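Local atomic coordinates of Steely1 (Dictyostelium discoideum, PDB entry 2H84), a protein that probably acts as a polyketide synthase making only acylpyrones in vitro, its C-terminal type III synthase domain being the part modelled here. Residues A[231-236]-A[274-279]; A[263-268]-A[363-368]; A[21-26]-A[62-67]. All blocks are in the same frame, centred on the assembly; numbering follows the deposited sequence.

In the fold
From the N terminus, interaction 3 comes first: after 21-26 the chain runs through 35 residues that include helices 30-40 and 45-56, and returns at 62-67 to close the loop. Interactions 1 and 2 follow and cross. Segment 231-236 opens interaction 1, 263-268 opens interaction 2, 274-279 closes the first, and 363-368 closes the second after 94 residues. Both lay helix 261-280 on neighbouring strands, 227-236 and 364-372, with their centres about 11 Å apart. Interaction 3 lies on the opposite side of the chain's centre, its centre about 33 Å from that of interaction 1 and about 28 Å from that of interaction 2, though strand 15-22 borders strand 227-236 in the same sheet.

Interaction 1. Residues A[231-236]-A[274-279]; sequences CSINRS and DTLLDK
I233 and L276 bring their CA atoms to 6.6 Å where strand 231-236 runs nearly antiparallel to helix 274-279. The short axes are inclined at 151° and approach to 8.4 Å. Strand alternation turns C231, I233 and R235 toward the helix. I233 presses CD1 against the helix backbone, 3.6 Å from L276 N, and its other branch takes the lysine: I233 CG2 lies 3.5 Å from K279 CE. The side chains of I233 and K279 slide past each other in opposite directions, and K279, bent at chi2 and chi3, reaches across the strand. C231 SG, set between its own N and carbonyl carbon (chi1 65°), sits 3.8 Å from K279 CB.

The polar end belongs to R235. Its NH1 donates to T275 OG1 at 3.2 Å, with the oxygen close to the guanidinium plane; a second bond from NH2 is doubtful, as the position of that atom is less sure. T275 OG1 also bonds A271 O one turn back, while R235 NH1 has a salt bridge to D146 of the second subunit, tying the site to the dimer interface.

Around it, I233 and R235 also pack on F272, and the strand is hydrogen-bonded to strand 364-372 at F365, G367 and F369. S232 and N234 touch R165, so this sheet strand lies between helices 261-280 and 159-171, as in the layered alpha/beta architecture of the thiolase fold.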
loop_
_atom_site.group_PDB
_atom_site.type_symbol
_atom_site.label_atom_id
_atom_site.label_comp_id
_atom_site.label_asym_id
_atom_site.label_seq_id
_atom_site.Cartn_x
_atom_site.Cartn_y
_atom_site.Cartn_z
ATOM N N CYS A 231 -10.385 -16.957 -11.304
ATOM C CA CYS A 231 -9.446 -17.159 -10.209
ATOM C C CYS A 231 -8.125 -16.483 -10.529
ATOM O O CYS A 231 -7.834 -16.170 -11.688
ATOM C CB CYS A 231 -9.236 -18.651 -9.927
ATOM S SG CYS A 231 -8.468 -19.560 -11.246
ATOM N N SER A 232 -7.338 -16.228 -9.494
ATOM C CA SER A 232 -6.044 -15.586 -9.673
ATOM C C SER A 232 -5.135 -15.998 -8.540
ATOM O O SER A 232 -5.594 -16.211 -7.423
ATOM C CB SER A 232 -6.205 -14.070 -9.699
ATOM O OG SER A 232 -7.021 -13.642 -8.629
ATOM N N ILE A 233 -3.845 -16.114 -8.838
ATOM C CA ILE A 233 -2.856 -16.541 -7.846
ATOM C C ILE A 233 -1.591 -15.700 -7.899
ATOM O O ILE A 233 -1.484 -14.782 -8.713
ATOM C CB ILE A 233 -2.413 -18.004 -8.093
ATOM C CG1 ILE A 233 -1.882 -18.131 -9.531
ATOM C CG2 ILE A 233 -3.578 -18.966 -7.866
ATOM C CD1 ILE A 233 -1.253 -19.459 -9.857
ATOM N N ASN A 234 -0.642 -16.015 -7.018
ATOM C CA ASN A 234 0.649 -15.331 -7.005
ATOM C C ASN A 234 1.712 -16.256 -6.446
ATOM O O ASN A 234 1.421 -17.157 -5.659
ATOM C CB ASN A 234 0.610 -13.995 -6.224
ATOM C CG ASN A 234 0.456 -14.166 -4.719
ATOM O OD1 ASN A 234 0.464 -13.185 -3.983
ATOM N ND2 ASN A 234 0.313 -15.401 -4.258
ATOM N N ARG A 235 2.951 -16.048 -6.868
ATOM C CA ARG A 235 4.047 -16.896 -6.413
ATOM C C ARG A 235 5.234 -16.042 -6.000
ATOM O O ARG A 235 5.471 -14.976 -6.574
ATOM C CB ARG A 235 4.477 -17.848 -7.543
ATOM C CG ARG A 235 5.536 -18.889 -7.163
ATOM C CD ARG A 235 4.925 -20.279 -7.085
ATOM N NE ARG A 235 4.646 -20.832 -8.404
ATOM C CZ ARG A 235 3.793 -21.824 -8.639
ATOM N NH1 ARG A 235 3.114 -22.381 -7.647
ATOM N NH2 ARG A 235 3.639 -22.279 -9.871
ATOM N N SER A 236 5.977 -16.512 -5.004
ATOM C CA SER A 236 7.159 -15.799 -4.553
ATOM C C SER A 236 8.365 -16.708 -4.761
ATOM O O SER A 236 8.254 -17.932 -4.640
ATOM C CB SER A 236 7.041 -15.426 -3.079
ATOM O OG SER A 236 7.116 -16.569 -2.257
ATOM N N ASP A 274 0.744 -23.543 -14.777
ATOM C CA ASP A 274 0.138 -24.836 -14.500
ATOM C C ASP A 274 -0.649 -24.769 -13.205
ATOM O O ASP A 274 -1.749 -25.306 -13.118
ATOM C CB ASP A 274 1.196 -25.938 -14.398
ATOM C CG ASP A 274 1.585 -26.496 -15.751
ATOM O OD1 ASP A 274 0.909 -26.168 -16.748
ATOM O OD2 ASP A 274 2.556 -27.271 -15.822
ATOM N N THR A 275 -0.094 -24.104 -12.200
ATOM C CA THR A 275 -0.789 -23.987 -10.931
ATOM C C THR A 275 -2.070 -23.187 -11.110
ATOM O O THR A 275 -3.070 -23.471 -10.460
ATOM C CB THR A 275 0.083 -23.312 -9.873
ATOM O OG1 THR A 275 1.261 -24.097 -9.659
ATOM C CG2 THR A 275 -0.674 -23.178 -8.567
ATOM N N LEU A 276 -2.038 -22.191 -11.993
ATOM C CA LEU A 276 -3.210 -21.360 -12.269
ATOM C C LEU A 276 -4.293 -22.158 -13.003
ATOM O O LEU A 276 -5.485 -22.054 -12.681
ATOM C CB LEU A 276 -2.826 -20.151 -13.123
ATOM C CG LEU A 276 -3.995 -19.254 -13.553
ATOM C CD1 LEU A 276 -4.613 -18.611 -12.333
ATOM C CD2 LEU A 276 -3.514 -18.178 -14.511
ATOM N N LEU A 277 -3.872 -22.950 -13.989
ATOM C CA LEU A 277 -4.802 -23.767 -14.773
ATOM C C LEU A 277 -5.561 -24.815 -13.968
ATOM O O LEU A 277 -6.724 -25.096 -14.256
ATOM C CB LEU A 277 -4.081 -24.467 -15.926
ATOM C CG LEU A 277 -3.916 -23.676 -17.223
ATOM C CD1 LEU A 277 -3.869 -24.552 -18.328
ATOM C CD2 LEU A 277 -5.056 -22.919 -17.532
ATOM N N ASP A 278 -4.905 -25.399 -12.970
ATOM C CA ASP A 278 -5.539 -26.414 -12.132
ATOM C C ASP A 278 -6.642 -25.805 -11.276
ATOM O O ASP A 278 -7.640 -26.462 -10.968
ATOM C CB ASP A 278 -4.503 -27.084 -11.228
ATOM C CG ASP A 278 -3.439 -27.823 -12.015
ATOM O OD1 ASP A 278 -2.543 -28.432 -11.389
ATOM O OD2 ASP A 278 -3.499 -27.791 -13.267
ATOM N N LYS A 279 -6.442 -24.549 -10.886
ATOM C CA LYS A 279 -7.417 -23.832 -10.083
ATOM C C LYS A 279 -8.606 -23.502 -10.963
ATOM O O LYS A 279 -9.755 -23.517 -10.521
ATOM C CB LYS A 279 -6.817 -22.538 -9.536
ATOM C CG LYS A 279 -6.752 -22.532 -8.027
ATOM C CD LYS A 279 -7.560 -21.422 -7.380
ATOM C CE LYS A 279 -6.796 -20.142 -7.256
ATOM N NZ LYS A 279 -7.269 -19.244 -6.171
#

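Interaction 2. Residues A[263-268]-A[363-368]; sequences IVIGSG and LAFEGC
F365 drives the outer edge of its ring into the backbone of helix 263-268. The leading atoms are CE1 and CZ: F365 CE1 lies 3.7 Å from G268 C, which sits at the edge in the plane of the ring, and F365 CZ comes 4.0 Å from I265 CA. On the other side of the rim, F365 CE2 meets I265 CG1 at 4.1 Å, the two side chains crossing at a slant. The ring's CG lies anti to its own carbonyl carbon (chi1 -65°), which carries it off the strand toward the helix. A side chain on G268 would point toward the ring and crowd CE1.

A second, smaller contact is that of V264 CG1 with L363 CD1 at 4.1 Å. No hydrogen bond links the segments; van der Waals contact, partly ring on helix backbone, joins them. Their axes are 10.7 Å apart at the closest and inclined at 52°.

This is helix-on-sheet packing in the C-terminal half of the thiolase fold. L363, preceded by a cis peptide bond, follows directly on the glycine- and proline-rich loop that borders the cyclisation cavity in chalcone synthases, and the role is probably similar here. The side chain of I265 is about 9 Å from that of C157, the predicted active-site cysteine, too far to touch it.

More aromatic rings complete the surroundings of F365: F272 makes a T-shaped contact with it, and F237 meets it at an inclined angle. I265 continues onto F359 and onto I304 and I308 of helix 302-311. On the helix itself, I263 O accepts from S267 N and S267 OG, which approach from opposite faces of the carbonyl plane, S267 OG at 3.0 Å.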
loop_
_atom_site.group_PDB
_atom_site.type_symbol
_atom_site.label_atom_id
_atom_site.label_comp_id
_atom_site.label_asym_id
_atom_site.label_seq_id
_atom_site.Cartn_x
_atom_site.Cartn_y
_atom_site.Cartn_z
ATOM N N ILE A 263 15.261 -14.754 -18.186
ATOM C CA ILE A 263 15.348 -16.196 -18.081
ATOM C C ILE A 263 14.772 -16.764 -16.777
ATOM O O ILE A 263 14.196 -17.852 -16.770
ATOM C CB ILE A 263 16.813 -16.632 -18.374
ATOM C CG1 ILE A 263 17.077 -18.071 -17.999
ATOM C CG2 ILE A 263 17.742 -15.863 -17.643
ATOM C CD1 ILE A 263 16.367 -18.974 -18.882
ATOM N N VAL A 264 14.890 -16.027 -15.680
ATOM C CA VAL A 264 14.325 -16.511 -14.432
ATOM C C VAL A 264 12.817 -16.575 -14.641
ATOM O O VAL A 264 12.135 -17.396 -14.040
ATOM C CB VAL A 264 14.605 -15.565 -13.233
ATOM C CG1 VAL A 264 14.005 -16.133 -11.946
ATOM C CG2 VAL A 264 16.081 -15.359 -13.058
ATOM N N ILE A 265 12.278 -15.682 -15.466
ATOM C CA ILE A 265 10.837 -15.705 -15.727
ATOM C C ILE A 265 10.524 -16.876 -16.650
ATOM O O ILE A 265 9.665 -17.706 -16.351
ATOM C CB ILE A 265 10.351 -14.410 -16.386
ATOM C CG1 ILE A 265 10.105 -13.361 -15.306
ATOM C CG2 ILE A 265 9.043 -14.655 -17.139
ATOM C CD1 ILE A 265 10.057 -11.979 -15.773
ATOM N N GLY A 266 11.234 -16.953 -17.774
ATOM C CA GLY A 266 10.999 -18.032 -18.716
ATOM C C GLY A 266 11.071 -19.399 -18.077
ATOM O O GLY A 266 10.284 -20.298 -18.391
ATOM N N SER A 267 12.018 -19.580 -17.168
ATOM C CA SER A 267 12.154 -20.891 -16.558
ATOM C C SER A 267 11.127 -21.230 -15.472
ATOM O O SER A 267 10.939 -22.405 -15.147
ATOM C CB SER A 267 13.573 -21.079 -16.011
ATOM O OG SER A 267 13.891 -20.190 -14.953
ATOM N N GLY A 268 10.446 -20.224 -14.926
ATOM C CA GLY A 268 9.462 -20.508 -13.890
ATOM C C GLY A 268 8.023 -20.291 -14.320
ATOM O O GLY A 268 7.095 -20.660 -13.612
ATOM N N LEU A 363 11.678 -11.911 -6.294
ATOM C CA LEU A 363 10.752 -11.765 -7.278
ATOM C C LEU A 363 9.361 -12.348 -7.030
ATOM O O LEU A 363 9.126 -13.227 -6.147
ATOM C CB LEU A 363 11.366 -12.387 -8.501
ATOM C CG LEU A 363 12.667 -11.734 -8.954
ATOM C CD1 LEU A 363 13.604 -12.624 -9.777
ATOM C CD2 LEU A 363 12.228 -10.545 -9.771
ATOM N N ALA A 364 8.387 -12.023 -7.873
ATOM C CA ALA A 364 7.016 -12.565 -7.735
ATOM C C ALA A 364 6.201 -12.592 -8.987
ATOM O O ALA A 364 6.331 -11.726 -9.812
ATOM C CB ALA A 364 6.306 -11.815 -6.574
ATOM N N PHE A 365 5.359 -13.608 -9.103
ATOM C CA PHE A 365 4.515 -13.702 -10.284
ATOM C C PHE A 365 3.106 -13.459 -9.826
ATOM O O PHE A 365 2.746 -13.809 -8.705
ATOM C CB PHE A 365 4.576 -15.093 -10.938
ATOM C CG PHE A 365 5.927 -15.460 -11.507
ATOM C CD1 PHE A 365 6.137 -16.737 -12.033
ATOM C CD2 PHE A 365 6.984 -14.546 -11.524
ATOM C CE1 PHE A 365 7.374 -17.104 -12.573
ATOM C CE2 PHE A 365 8.231 -14.903 -12.060
ATOM C CZ PHE A 365 8.426 -16.188 -12.584
ATOM N N GLU A 366 2.325 -12.818 -10.686
ATOM C CA GLU A 366 0.916 -12.581 -10.427
ATOM C C GLU A 366 0.244 -13.190 -11.642
ATOM O O GLU A 366 0.739 -13.048 -12.750
ATOM C CB GLU A 366 0.598 -11.081 -10.352
ATOM C CG GLU A 366 0.978 -10.378 -9.061
ATOM C CD GLU A 366 0.099 -10.761 -7.873
ATOM O OE1 GLU A 366 -1.036 -11.255 -8.073
ATOM O OE2 GLU A 366 0.551 -10.562 -6.723
ATOM N N GLY A 367 -0.863 -13.888 -11.441
ATOM C CA GLY A 367 -1.548 -14.473 -12.572
ATOM C C GLY A 367 -3.044 -14.389 -12.353
ATOM O O GLY A 367 -3.515 -14.164 -11.234
ATOM N N CYS A 368 -3.794 -14.565 -13.426
ATOM C CA CYS A 368 -5.231 -14.506 -13.335
ATOM C C CYS A 368 -5.847 -15.191 -14.551
ATOM O O CYS A 368 -5.358 -15.041 -15.670
ATOM C CB CYS A 368 -5.673 -13.054 -13.262
ATOM S SG CYS A 368 -7.366 -12.866 -12.775
#

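Interaction 3. Residues A[21-26]-A[62-67]; sequences ISVPGE and TRHLVR
V23 covers one face of the H64 ring just where the chain leaves strand 15-22 in the N-terminal half of the thiolase fold and turns into a loop. Farther on, strand 28-29 pairs antiparallel with strand 62-63, R63 being bonded to I28 through the backbone, so the loop is folded back against residues H64 to V66. The V23 methyl forms a CH-pi contact: CG2 stands 3.6 Å from the centroid of the H64 ring, 16° off its normal and displaced toward the rim. V23 CB backs it up against H64 CG. Y329 also meets the imidazole, their planes about 30° apart.

P24 comes next and faces two ways. Its ring carries CB to within 3.8 Å of V66 CG2, the two side chains crossing at about a right angle. Its carbonyl turns to the histidine instead, lying at the edge of the imidazole in the ring plane, and takes a weak hydrogen bond from H64 ND1. G25, whose positive phi (56°) suits a glycine, offers a second weak acceptor: H64 ND1 to G25 O is 3.3 Å, at an N-H...O angle of 139°. ND1 is thus shared between two consecutive carbonyls, both bonds weak. An alanine in place of H64 would probably leave those two carbonyls without their imidazole donor and the V23 methyl without a ring to lie on.

E26 is exposed, and its side chain starts away from 62-67, but its carbonyl remains near the histidine without bonding to it. A water ties this end of the loop together: it donates to P24 O and to E26 O, the latter at 2.7 Å, and weakly accepts from L65 N at 3.4 Å.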
loop_
_atom_site.group_PDB
_atom_site.type_symbol
_atom_site.label_atom_id
_atom_site.label_comp_id
_atom_site.label_asym_id
_atom_site.label_seq_id
_atom_site.Cartn_x
_atom_site.Cartn_y
_atom_site.Cartn_z
ATOM N N ILE A 21 -8.456 4.251 -19.397
ATOM C CA ILE A 21 -7.046 4.573 -19.318
ATOM C C ILE A 21 -6.848 6.072 -19.433
ATOM O O ILE A 21 -7.778 6.816 -19.725
ATOM C CB ILE A 21 -6.244 3.897 -20.437
ATOM C CG1 ILE A 21 -6.797 4.312 -21.798
ATOM C CG2 ILE A 21 -6.316 2.394 -20.292
ATOM C CD1 ILE A 21 -5.853 4.035 -22.940
ATOM N N SER A 22 -5.618 6.507 -19.209
ATOM C CA SER A 22 -5.273 7.918 -19.288
ATOM C C SER A 22 -3.759 8.043 -19.351
ATOM O O SER A 22 -3.054 7.420 -18.568
ATOM C CB SER A 22 -5.811 8.655 -18.062
ATOM O OG SER A 22 -5.367 9.995 -18.053
ATOM N N VAL A 23 -3.255 8.833 -20.289
ATOM C CA VAL A 23 -1.813 8.990 -20.409
ATOM C C VAL A 23 -1.420 10.445 -20.571
ATOM O O VAL A 23 -2.208 11.262 -21.040
ATOM C CB VAL A 23 -1.249 8.181 -21.615
ATOM C CG1 VAL A 23 -1.395 6.709 -21.354
ATOM C CG2 VAL A 23 -1.969 8.570 -22.900
ATOM N N PRO A 24 -0.192 10.790 -20.180
ATOM C CA PRO A 24 0.277 12.165 -20.301
ATOM C C PRO A 24 0.656 12.527 -21.729
ATOM O O PRO A 24 1.408 11.804 -22.380
ATOM C CB PRO A 24 1.467 12.201 -19.360
ATOM C CG PRO A 24 1.989 10.837 -19.442
ATOM C CD PRO A 24 0.779 9.963 -19.454
ATOM N N GLY A 25 0.106 13.643 -22.206
ATOM C CA GLY A 25 0.397 14.143 -23.538
ATOM C C GLY A 25 0.160 13.216 -24.713
ATOM O O GLY A 25 -0.654 12.286 -24.646
ATOM N N GLU A 26 0.883 13.492 -25.797
ATOM C CA GLU A 26 0.800 12.718 -27.034
ATOM C C GLU A 26 1.865 11.622 -27.103
ATOM O O GLU A 26 2.826 11.622 -26.336
ATOM C CB GLU A 26 0.962 13.645 -28.239
ATOM C CG GLU A 26 -0.142 14.660 -28.413
ATOM C CD GLU A 26 -1.454 14.010 -28.766
ATOM O OE1 GLU A 26 -2.059 13.364 -27.885
ATOM O OE2 GLU A 26 -1.877 14.131 -29.932
ATOM N N THR A 62 6.283 3.837 -29.562
ATOM C CA THR A 62 5.969 5.086 -28.867
ATOM C C THR A 62 5.782 4.901 -27.362
ATOM O O THR A 62 5.539 3.793 -26.876
ATOM C CB THR A 62 4.668 5.737 -29.402
ATOM O OG1 THR A 62 3.609 4.768 -29.391
ATOM C CG2 THR A 62 4.861 6.263 -30.804
ATOM N N ARG A 63 5.897 6.014 -26.641
ATOM C CA ARG A 63 5.727 6.056 -25.195
ATOM C C ARG A 63 5.182 7.428 -24.814
ATOM O O ARG A 63 5.425 8.416 -25.512
ATOM C CB ARG A 63 7.060 5.835 -24.474
ATOM C CG ARG A 63 7.478 4.387 -24.332
ATOM C CD ARG A 63 8.711 4.270 -23.460
ATOM N NE ARG A 63 9.892 4.856 -24.092
ATOM C CZ ARG A 63 10.967 5.274 -23.428
ATOM N NH1 ARG A 63 11.018 5.178 -22.108
ATOM N NH2 ARG A 63 11.996 5.784 -24.082
ATOM N N HIS A 64 4.428 7.478 -23.718
ATOM C CA HIS A 64 3.880 8.735 -23.215
ATOM C C HIS A 64 4.687 9.075 -21.963
ATOM O O HIS A 64 4.832 8.249 -21.060
ATOM C CB HIS A 64 2.399 8.567 -22.893
ATOM C CG HIS A 64 1.555 8.318 -24.101
ATOM N ND1 HIS A 64 0.870 9.324 -24.751
ATOM C CD2 HIS A 64 1.320 7.188 -24.807
ATOM C CE1 HIS A 64 0.251 8.823 -25.803
ATOM N NE2 HIS A 64 0.508 7.528 -25.861
ATOM N N LEU A 65 5.222 10.286 -21.911
ATOM C CA LEU A 65 6.057 10.662 -20.782
ATOM C C LEU A 65 5.748 12.028 -20.201
ATOM O O LEU A 65 5.625 12.999 -20.937
ATOM C CB LEU A 65 7.526 10.641 -21.211
ATOM C CG LEU A 65 8.031 9.445 -22.012
ATOM C CD1 LEU A 65 9.396 9.768 -22.561
ATOM C CD2 LEU A 65 8.074 8.216 -21.148
ATOM N N VAL A 66 5.639 12.096 -18.876
ATOM C CA VAL A 66 5.386 13.357 -18.205
ATOM C C VAL A 66 6.626 14.200 -18.484
ATOM O O VAL A 66 6.538 15.419 -18.606
ATOM C CB VAL A 66 5.200 13.153 -16.681
ATOM C CG1 VAL A 66 5.196 14.492 -15.956
ATOM C CG2 VAL A 66 3.899 12.428 -16.417
ATOM N N ARG A 67 7.782 13.546 -18.588
ATOM C CA ARG A 67 9.023 14.252 -18.894
ATOM C C ARG A 67 9.485 13.853 -20.287
ATOM O O ARG A 67 10.041 12.781 -20.482
ATOM C CB ARG A 67 10.126 13.925 -17.885
ATOM C CG ARG A 67 11.452 14.629 -18.191
ATOM C CD ARG A 67 12.441 14.508 -17.047
ATOM N NE ARG A 67 13.735 15.093 -17.386
ATOM C CZ ARG A 67 14.438 15.856 -16.555
ATOM N NH1 ARG A 67 13.964 16.121 -15.349
ATOM N NH2 ARG A 67 15.608 16.366 -16.912
HETATM O O HOH W 1 3.891 12.522 -24.049
#